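Local structure of 11S globulin subunit beta (2E9Q) at residues S206-L218 / F222-E235. The protein serves as a nutrient reservoir in pumpkin seeds, an 11S storage globulin of the cupin family whose mature form assembles into hexamers. Residues are numbered along the deposited sequence; the frame is centred on the assembly and turned at random.
Sequences SGNIFSGFADEFL and FQIDGGLVRKLKGE
Segment 206-214 runs past the C-terminal end of helix 226-233, bringing the CA atoms of S211 and K233 to 4.3 Å, while helix 215-222 joins that helix through a short turn, with the CA atoms of D215 and V229 6.3 Å apart. K233 lies extended along this segment, its aliphatic chain passing S211 and its side chain crossing that of D215 at about a right angle. K233 NZ donates to F213 O at 2.7 Å, nearly along the carbonyl axis, and forms a salt bridge with D215 OD1 at 3.0 Å, reaching this oxygen from above the carboxylate plane. A methionine in place of K233 would probably leave the F213 carbonyl and the D215 carboxylate without this shared ammonium partner. At the helix end, N208 ND2, whose strongest partner is G181 O, adds weak bonds to L232 O and K233 O. N208 OD1 turns back to S211 N at 3.0 Å, an Asx motif. The apolar centre is built around L218, a knob among F222, V229, L232 and K233. L232, with CG anti to its backbone N (chi1 -170°), sets its methyls against one face of F210, CD1 making an off-centre CH-pi contact 4.1 Å from the ring centroid; I209 CG1 covers the opposite face. F222 presents its edge to F210 in an offset edge-to-face pair, planes at 83°. Between the helices, a Schellman motif with Q223 at positive phi ends the first, and D225 N-caps the second, OD1 accepting from L228 N. F210 also packs on Y429 of a neighbouring subunit, placing this pair of helices at a subunit interface, as in the extended helical arms by which cupin-fold seed globulins form trimers.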
ATOM      1  N   SER A 206     -25.609   0.239 -21.274  1.00 72.12           N
ATOM      2  CA  SER A 206     -24.662  -0.699 -20.669  1.00 66.28           C
ATOM      3  C   SER A 206     -24.924  -2.171 -20.959  1.00 58.47           C
ATOM      4  O   SER A 206     -26.025  -2.675 -20.749  1.00 60.87           O
ATOM      5  CB  SER A 206     -24.608  -0.486 -19.154  1.00 58.31           C
ATOM      6  OG  SER A 206     -25.769  -0.997 -18.531  1.00 70.22           O
ATOM      7  N   GLY A 207     -23.890  -2.862 -21.425  1.00 47.87           N
ATOM      8  CA  GLY A 207     -24.031  -4.268 -21.743  1.00 54.00           C
ATOM      9  C   GLY A 207     -22.933  -5.134 -21.158  1.00 48.71           C
ATOM     10  O   GLY A 207     -22.267  -4.746 -20.209  1.00 47.78           O
ATOM     11  N   ASN A 208     -22.755  -6.321 -21.724  1.00 54.81           N
ATOM     12  CA  ASN A 208     -21.729  -7.247 -21.260  1.00 49.94           C
ATOM     13  C   ASN A 208     -20.438  -6.907 -22.006  1.00 49.14           C
ATOM     14  O   ASN A 208     -20.463  -6.118 -22.947  1.00 47.07           O
ATOM     15  CB  ASN A 208     -22.167  -8.692 -21.533  1.00 51.49           C
ATOM     16  CG  ASN A 208     -22.404  -8.962 -23.007  1.00 43.74           C
ATOM     17  OD1 ASN A 208     -21.572  -8.629 -23.857  1.00 46.50           O
ATOM     18  ND2 ASN A 208     -23.539  -9.576 -23.318  1.00 45.09           N
ATOM     19  N   ILE A 209     -19.316  -7.501 -21.611  1.00 43.36           N
ATOM     20  CA  ILE A 209     -18.034  -7.184 -22.258  1.00 44.29           C
ATOM     21  C   ILE A 209     -17.934  -7.428 -23.757  1.00 45.03           C
ATOM     22  O   ILE A 209     -17.099  -6.822 -24.425  1.00 50.84           O
ATOM     23  CB  ILE A 209     -16.869  -7.943 -21.609  1.00 50.97           C
ATOM     24  CG1 ILE A 209     -17.084  -9.456 -21.774  1.00 43.22           C
ATOM     25  CG2 ILE A 209     -16.737  -7.521 -20.153  1.00 50.75           C
ATOM     26  CD1 ILE A 209     -15.975 -10.305 -21.215  1.00 49.65           C
ATOM     27  N   PHE A 210     -18.768  -8.309 -24.298  1.00 47.78           N
ATOM     28  CA  PHE A 210     -18.696  -8.584 -25.728  1.00 50.13           C
ATOM     29  C   PHE A 210     -19.437  -7.563 -26.575  1.00 46.81           C
ATOM     30  O   PHE A 210     -19.062  -7.329 -27.717  1.00 45.40           O
ATOM     31  CB  PHE A 210     -19.223  -9.994 -26.029  1.00 46.49           C
ATOM     32  CG  PHE A 210     -18.437 -11.074 -25.363  1.00 46.89           C
ATOM     33  CD1 PHE A 210     -19.005 -11.854 -24.369  1.00 52.57           C
ATOM     34  CD2 PHE A 210     -17.090 -11.258 -25.673  1.00 57.65           C
ATOM     35  CE1 PHE A 210     -18.245 -12.802 -23.682  1.00 53.91           C
ATOM     36  CE2 PHE A 210     -16.320 -12.204 -24.990  1.00 49.43           C
ATOM     37  CZ  PHE A 210     -16.902 -12.973 -23.992  1.00 47.86           C
ATOM     38  N   SER A 211     -20.474  -6.938 -26.019  1.00 51.51           N
ATOM     39  CA  SER A 211     -21.240  -5.965 -26.794  1.00 51.68           C
ATOM     40  C   SER A 211     -20.442  -4.741 -27.193  1.00 48.36           C
ATOM     41  O   SER A 211     -20.899  -3.945 -28.010  1.00 58.29           O
ATOM     42  CB  SER A 211     -22.526  -5.549 -26.059  1.00 51.53           C
ATOM     43  OG  SER A 211     -22.272  -4.905 -24.830  1.00 56.17           O
ATOM     44  N   GLY A 212     -19.241  -4.596 -26.646  1.00 46.69           N
ATOM     45  CA  GLY A 212     -18.412  -3.458 -27.004  1.00 39.96           C
ATOM     46  C   GLY A 212     -17.449  -3.724 -28.155  1.00 44.17           C
ATOM     47  O   GLY A 212     -16.796  -2.802 -28.638  1.00 43.93           O
ATOM     48  N   PHE A 213     -17.353  -4.974 -28.606  1.00 47.62           N
ATOM     49  CA  PHE A 213     -16.449  -5.326 -29.713  1.00 51.37           C
ATOM     50  C   PHE A 213     -17.162  -5.446 -31.064  1.00 49.28           C
ATOM     51  O   PHE A 213     -18.344  -5.787 -31.131  1.00 49.25           O
ATOM     52  CB  PHE A 213     -15.733  -6.659 -29.432  1.00 44.37           C
ATOM     53  CG  PHE A 213     -14.658  -6.571 -28.382  1.00 49.80           C
ATOM     54  CD1 PHE A 213     -13.465  -5.905 -28.636  1.00 44.20           C
ATOM     55  CD2 PHE A 213     -14.844  -7.156 -27.130  1.00 52.49           C
ATOM     56  CE1 PHE A 213     -12.476  -5.817 -27.666  1.00 47.17           C
ATOM     57  CE2 PHE A 213     -13.851  -7.072 -26.151  1.00 52.00           C
ATOM     58  CZ  PHE A 213     -12.671  -6.403 -26.422  1.00 40.93           C
ATOM     59  N   ALA A 214     -16.414  -5.185 -32.132  1.00 50.26           N
ATOM     60  CA  ALA A 214     -16.910  -5.272 -33.504  1.00 57.42           C
ATOM     61  C   ALA A 214     -17.251  -6.724 -33.841  1.00 62.67           C
ATOM     62  O   ALA A 214     -16.523  -7.642 -33.442  1.00 62.70           O
ATOM     63  CB  ALA A 214     -15.850  -4.755 -34.465  1.00 50.23           C
ATOM     64  N   ASP A 215     -18.346  -6.927 -34.575  1.00 57.99           N
ATOM     65  CA  ASP A 215     -18.793  -8.269 -34.951  1.00 60.12           C
ATOM     66  C   ASP A 215     -17.677  -9.157 -35.511  1.00 59.05           C
ATOM     67  O   ASP A 215     -17.545 -10.323 -35.125  1.00 53.96           O
ATOM     68  CB  ASP A 215     -19.925  -8.199 -35.982  1.00 59.76           C
ATOM     69  CG  ASP A 215     -21.157  -7.476 -35.464  1.00 66.21           C
ATOM     70  OD1 ASP A 215     -21.572  -7.729 -34.313  1.00 67.22           O
ATOM     71  OD2 ASP A 215     -21.724  -6.664 -36.225  1.00 70.48           O
ATOM     72  N   GLU A 216     -16.884  -8.601 -36.423  1.00 56.50           N
ATOM     73  CA  GLU A 216     -15.783  -9.340 -37.043  1.00 68.19           C
ATOM     74  C   GLU A 216     -14.856  -9.951 -36.000  1.00 64.58           C
ATOM     75  O   GLU A 216     -14.711 -11.172 -35.921  1.00 61.61           O
ATOM     76  CB  GLU A 216     -14.983  -8.410 -37.968  1.00 72.30           C
ATOM     77  CG  GLU A 216     -13.544  -8.853 -38.259  1.00 94.68           C
ATOM     78  CD  GLU A 216     -13.432  -9.959 -39.304  1.00102.67           C
ATOM     79  OE1 GLU A 216     -13.928 -11.083 -39.061  1.00111.86           O
ATOM     80  OE2 GLU A 216     -12.842  -9.699 -40.378  1.00106.18           O
ATOM     81  N   PHE A 217     -14.232  -9.094 -35.199  1.00 61.05           N
ATOM     82  CA  PHE A 217     -13.311  -9.557 -34.175  1.00 49.89           C
ATOM     83  C   PHE A 217     -13.838 -10.764 -33.430  1.00 52.36           C
ATOM     84  O   PHE A 217     -13.133 -11.754 -33.275  1.00 52.19           O
ATOM     85  CB  PHE A 217     -13.017  -8.431 -33.191  1.00 53.31           C
ATOM     86  CG  PHE A 217     -11.997  -7.447 -33.684  1.00 58.46           C
ATOM     87  CD1 PHE A 217     -11.611  -7.433 -35.022  1.00 48.84           C
ATOM     88  CD2 PHE A 217     -11.418  -6.534 -32.809  1.00 54.82           C
ATOM     89  CE1 PHE A 217     -10.665  -6.527 -35.479  1.00 44.79           C
ATOM     90  CE2 PHE A 217     -10.469  -5.623 -33.258  1.00 57.33           C
ATOM     91  CZ  PHE A 217     -10.093  -5.621 -34.597  1.00 63.60           C
ATOM     92  N   LEU A 218     -15.080 -10.694 -32.974  1.00 52.14           N
ATOM     93  CA  LEU A 218     -15.642 -11.809 -32.235  1.00 57.23           C
ATOM     94  C   LEU A 218     -15.865 -13.053 -33.091  1.00 61.04           C
ATOM     95  O   LEU A 218     -15.859 -14.173 -32.576  1.00 64.95           O
ATOM     96  CB  LEU A 218     -16.940 -11.384 -31.545  1.00 52.63           C
ATOM     97  CG  LEU A 218     -16.748 -10.265 -30.512  1.00 52.80           C
ATOM     98  CD1 LEU A 218     -18.059  -9.993 -29.800  1.00 43.58           C
ATOM     99  CD2 LEU A 218     -15.674 -10.662 -29.510  1.00 44.88           C
ATOM    100  N   PHE A 222     -13.773 -16.222 -31.739  1.00 62.32           N
ATOM    101  CA  PHE A 222     -14.432 -17.468 -31.357  1.00 70.40           C
ATOM    102  C   PHE A 222     -14.676 -18.437 -32.509  1.00 66.69           C
ATOM    103  O   PHE A 222     -15.122 -19.560 -32.282  1.00 62.48           O
ATOM    104  CB  PHE A 222     -15.773 -17.184 -30.681  1.00 62.05           C
ATOM    105  CG  PHE A 222     -15.662 -16.427 -29.400  1.00 62.34           C
ATOM    106  CD1 PHE A 222     -15.318 -15.081 -29.398  1.00 55.19           C
ATOM    107  CD2 PHE A 222     -15.929 -17.053 -28.185  1.00 67.77           C
ATOM    108  CE1 PHE A 222     -15.245 -14.373 -28.212  1.00 56.61           C
ATOM    109  CE2 PHE A 222     -15.856 -16.347 -26.987  1.00 58.32           C
ATOM    110  CZ  PHE A 222     -15.516 -15.006 -27.002  1.00 59.39           C
ATOM    111  N   GLN A 223     -14.389 -18.009 -33.733  1.00 75.67           N
ATOM    112  CA  GLN A 223     -14.617 -18.855 -34.904  1.00 79.16           C
ATOM    113  C   GLN A 223     -16.095 -19.197 -34.956  1.00 79.08           C
ATOM    114  O   GLN A 223     -16.505 -20.339 -34.717  1.00 75.21           O
ATOM    115  CB  GLN A 223     -13.774 -20.130 -34.826  1.00 77.85           C
ATOM    116  CG  GLN A 223     -12.317 -19.894 -35.167  1.00 74.52           C
ATOM    117  CD  GLN A 223     -12.144 -19.302 -36.556  1.00 80.88           C
ATOM    118  OE1 GLN A 223     -12.432 -19.955 -37.560  1.00 83.30           O
ATOM    119  NE2 GLN A 223     -11.680 -18.058 -36.620  1.00 76.54           N
ATOM    120  N   ILE A 224     -16.891 -18.178 -35.263  1.00 78.40           N
ATOM    121  CA  ILE A 224     -18.335 -18.314 -35.341  1.00 72.50           C
ATOM    122  C   ILE A 224     -18.895 -17.315 -36.344  1.00 68.73           C
ATOM    123  O   ILE A 224     -18.145 -16.580 -36.981  1.00 73.01           O
ATOM    124  CB  ILE A 224     -18.975 -18.052 -33.968  1.00 71.78           C
ATOM    125  CG1 ILE A 224     -18.490 -16.708 -33.421  1.00 64.33           C
ATOM    126  CG2 ILE A 224     -18.625 -19.180 -33.010  1.00 67.03           C
ATOM    127  CD1 ILE A 224     -19.147 -16.301 -32.114  1.00 63.49           C
ATOM    128  N   ASP A 225     -20.217 -17.288 -36.471  1.00 73.04           N
ATOM    129  CA  ASP A 225     -20.884 -16.385 -37.402  1.00 72.49           C
ATOM    130  C   ASP A 225     -21.628 -15.265 -36.687  1.00 74.48           C
ATOM    131  O   ASP A 225     -21.860 -15.330 -35.476  1.00 73.93           O
ATOM    132  CB  ASP A 225     -21.873 -17.164 -38.275  1.00 80.27           C
ATOM    133  CG  ASP A 225     -22.819 -18.036 -37.459  1.00 87.90           C
ATOM    134  OD1 ASP A 225     -23.417 -17.536 -36.475  1.00 88.58           O
ATOM    135  OD2 ASP A 225     -22.969 -19.226 -37.806  1.00 92.55           O
ATOM    136  N   GLY A 226     -22.000 -14.242 -37.453  1.00 66.30           N
ATOM    137  CA  GLY A 226     -22.725 -13.114 -36.902  1.00 64.55           C
ATOM    138  C   GLY A 226     -23.940 -13.569 -36.118  1.00 64.34           C
ATOM    139  O   GLY A 226     -24.329 -12.936 -35.140  1.00 66.66           O
ATOM    140  N   GLY A 227     -24.543 -14.673 -36.545  1.00 63.46           N
ATOM    141  CA  GLY A 227     -25.707 -15.179 -35.849  1.00 57.31           C
ATOM    142  C   GLY A 227     -25.387 -15.406 -34.384  1.00 67.66           C
ATOM    143  O   GLY A 227     -26.177 -15.053 -33.503  1.00 68.21           O
ATOM    144  N   LEU A 228     -24.226 -15.997 -34.122  1.00 60.94           N
ATOM    145  CA  LEU A 228     -23.802 -16.271 -32.756  1.00 62.76           C
ATOM    146  C   LEU A 228     -23.285 -15.025 -32.072  1.00 52.15           C
ATOM    147  O   LEU A 228     -23.497 -14.825 -30.881  1.00 56.76           O
ATOM    148  CB  LEU A 228     -22.715 -17.340 -32.733  1.00 63.52           C
ATOM    149  CG  LEU A 228     -23.261 -18.729 -32.437  1.00 69.33           C
ATOM    150  CD1 LEU A 228     -22.113 -19.733 -32.350  1.00 67.09           C
ATOM    151  CD2 LEU A 228     -24.053 -18.671 -31.125  1.00 68.79           C
ATOM    152  N   VAL A 229     -22.593 -14.191 -32.831  1.00 53.41           N
ATOM    153  CA  VAL A 229     -22.068 -12.969 -32.270  1.00 55.44           C
ATOM    154  C   VAL A 229     -23.180 -12.160 -31.624  1.00 56.91           C
ATOM    155  O   VAL A 229     -23.018 -11.676 -30.509  1.00 65.61           O
ATOM    156  CB  VAL A 229     -21.387 -12.115 -33.335  1.00 58.09           C
ATOM    157  CG1 VAL A 229     -21.061 -10.752 -32.765  1.00 58.09           C
ATOM    158  CG2 VAL A 229     -20.110 -12.806 -33.804  1.00 56.45           C
ATOM    159  N   ARG A 230     -24.319 -12.037 -32.296  1.00 58.32           N
ATOM    160  CA  ARG A 230     -25.407 -11.252 -31.727  1.00 64.45           C
ATOM    161  C   ARG A 230     -25.961 -11.881 -30.452  1.00 60.29           C
ATOM    162  O   ARG A 230     -26.406 -11.179 -29.540  1.00 61.13           O
ATOM    163  CB  ARG A 230     -26.528 -11.041 -32.747  1.00 64.21           C
ATOM    164  CG  ARG A 230     -27.482  -9.945 -32.308  1.00 74.53           C
ATOM    165  CD  ARG A 230     -28.319  -9.385 -33.448  1.00 90.58           C
ATOM    166  NE  ARG A 230     -28.754  -8.023 -33.139  1.00 94.02           N
ATOM    167  CZ  ARG A 230     -29.550  -7.285 -33.907  1.00 96.57           C
ATOM    168  NH1 ARG A 230     -30.023  -7.767 -35.050  1.00 96.66           N
ATOM    169  NH2 ARG A 230     -29.860  -6.051 -33.534  1.00 97.41           N
ATOM    170  N   LYS A 231     -25.936 -13.204 -30.386  1.00 59.39           N
ATOM    171  CA  LYS A 231     -26.409 -13.891 -29.195  1.00 58.03           C
ATOM    172  C   LYS A 231     -25.436 -13.569 -28.060  1.00 65.47           C
ATOM    173  O   LYS A 231     -25.829 -13.338 -26.917  1.00 55.35           O
ATOM    174  CB  LYS A 231     -26.437 -15.396 -29.445  1.00 62.83           C
ATOM    175  CG  LYS A 231     -27.634 -15.881 -30.250  1.00 63.64           C
ATOM    176  CD  LYS A 231     -28.892 -15.888 -29.393  1.00 63.66           C
ATOM    177  CE  LYS A 231     -30.021 -16.652 -30.061  1.00 61.13           C
ATOM    178  NZ  LYS A 231     -31.158 -16.885 -29.124  1.00 71.05           N
ATOM    179  N   LEU A 232     -24.157 -13.546 -28.410  1.00 59.45           N
ATOM    180  CA  LEU A 232     -23.092 -13.258 -27.467  1.00 60.17           C
ATOM    181  C   LEU A 232     -23.283 -11.855 -26.899  1.00 59.84           C
ATOM    182  O   LEU A 232     -23.332 -11.668 -25.685  1.00 57.65           O
ATOM    183  CB  LEU A 232     -21.753 -13.354 -28.192  1.00 59.73           C
ATOM    184  CG  LEU A 232     -20.454 -13.330 -27.395  1.00 62.54           C
ATOM    185  CD1 LEU A 232     -20.453 -14.469 -26.382  1.00 64.56           C
ATOM    186  CD2 LEU A 232     -19.280 -13.451 -28.362  1.00 53.17           C
ATOM    187  N   LYS A 233     -23.403 -10.879 -27.791  1.00 58.13           N
ATOM    188  CA  LYS A 233     -23.586  -9.490 -27.392  1.00 56.59           C
ATOM    189  C   LYS A 233     -24.858  -9.259 -26.577  1.00 57.13           C
ATOM    190  O   LYS A 233     -24.947  -8.288 -25.828  1.00 53.49           O
ATOM    191  CB  LYS A 233     -23.610  -8.587 -28.625  1.00 57.19           C
ATOM    192  CG  LYS A 233     -22.333  -8.609 -29.454  1.00 60.91           C
ATOM    193  CD  LYS A 233     -22.318  -7.431 -30.414  1.00 51.74           C
ATOM    194  CE  LYS A 233     -20.990  -7.301 -31.126  1.00 55.33           C
ATOM    195  NZ  LYS A 233     -20.911  -6.035 -31.904  1.00 51.69           N
ATOM    196  N   GLY A 234     -25.841 -10.139 -26.737  1.00 53.05           N
ATOM    197  CA  GLY A 234     -27.084 -10.002 -26.000  1.00 57.80           C
ATOM    198  C   GLY A 234     -27.769  -8.650 -26.134  1.00 61.24           C
ATOM    199  O   GLY A 234     -28.358  -8.154 -25.178  1.00 63.82           O
ATOM    200  N   GLU A 235     -27.706  -8.052 -27.317  1.00 65.65           N
ATOM    201  CA  GLU A 235     -28.329  -6.750 -27.538  1.00 78.71           C
ATOM    202  C   GLU A 235     -29.806  -6.735 -27.131  1.00 80.53           C
ATOM    203  O   GLU A 235     -30.363  -5.677 -26.841  1.00 78.97           O
ATOM    204  CB  GLU A 235     -28.215  -6.354 -29.014  1.00 86.51           C
ATOM    205  CG  GLU A 235     -26.789  -6.188 -29.534  1.00 96.35           C
ATOM    206  CD  GLU A 235     -26.122  -4.919 -29.028  1.00 92.87           C
ATOM    207  OE1 GLU A 235     -24.935  -4.697 -29.353  1.00 87.64           O
ATOM    208  OE2 GLU A 235     -26.789  -4.143 -28.311  1.00 97.16           O
TER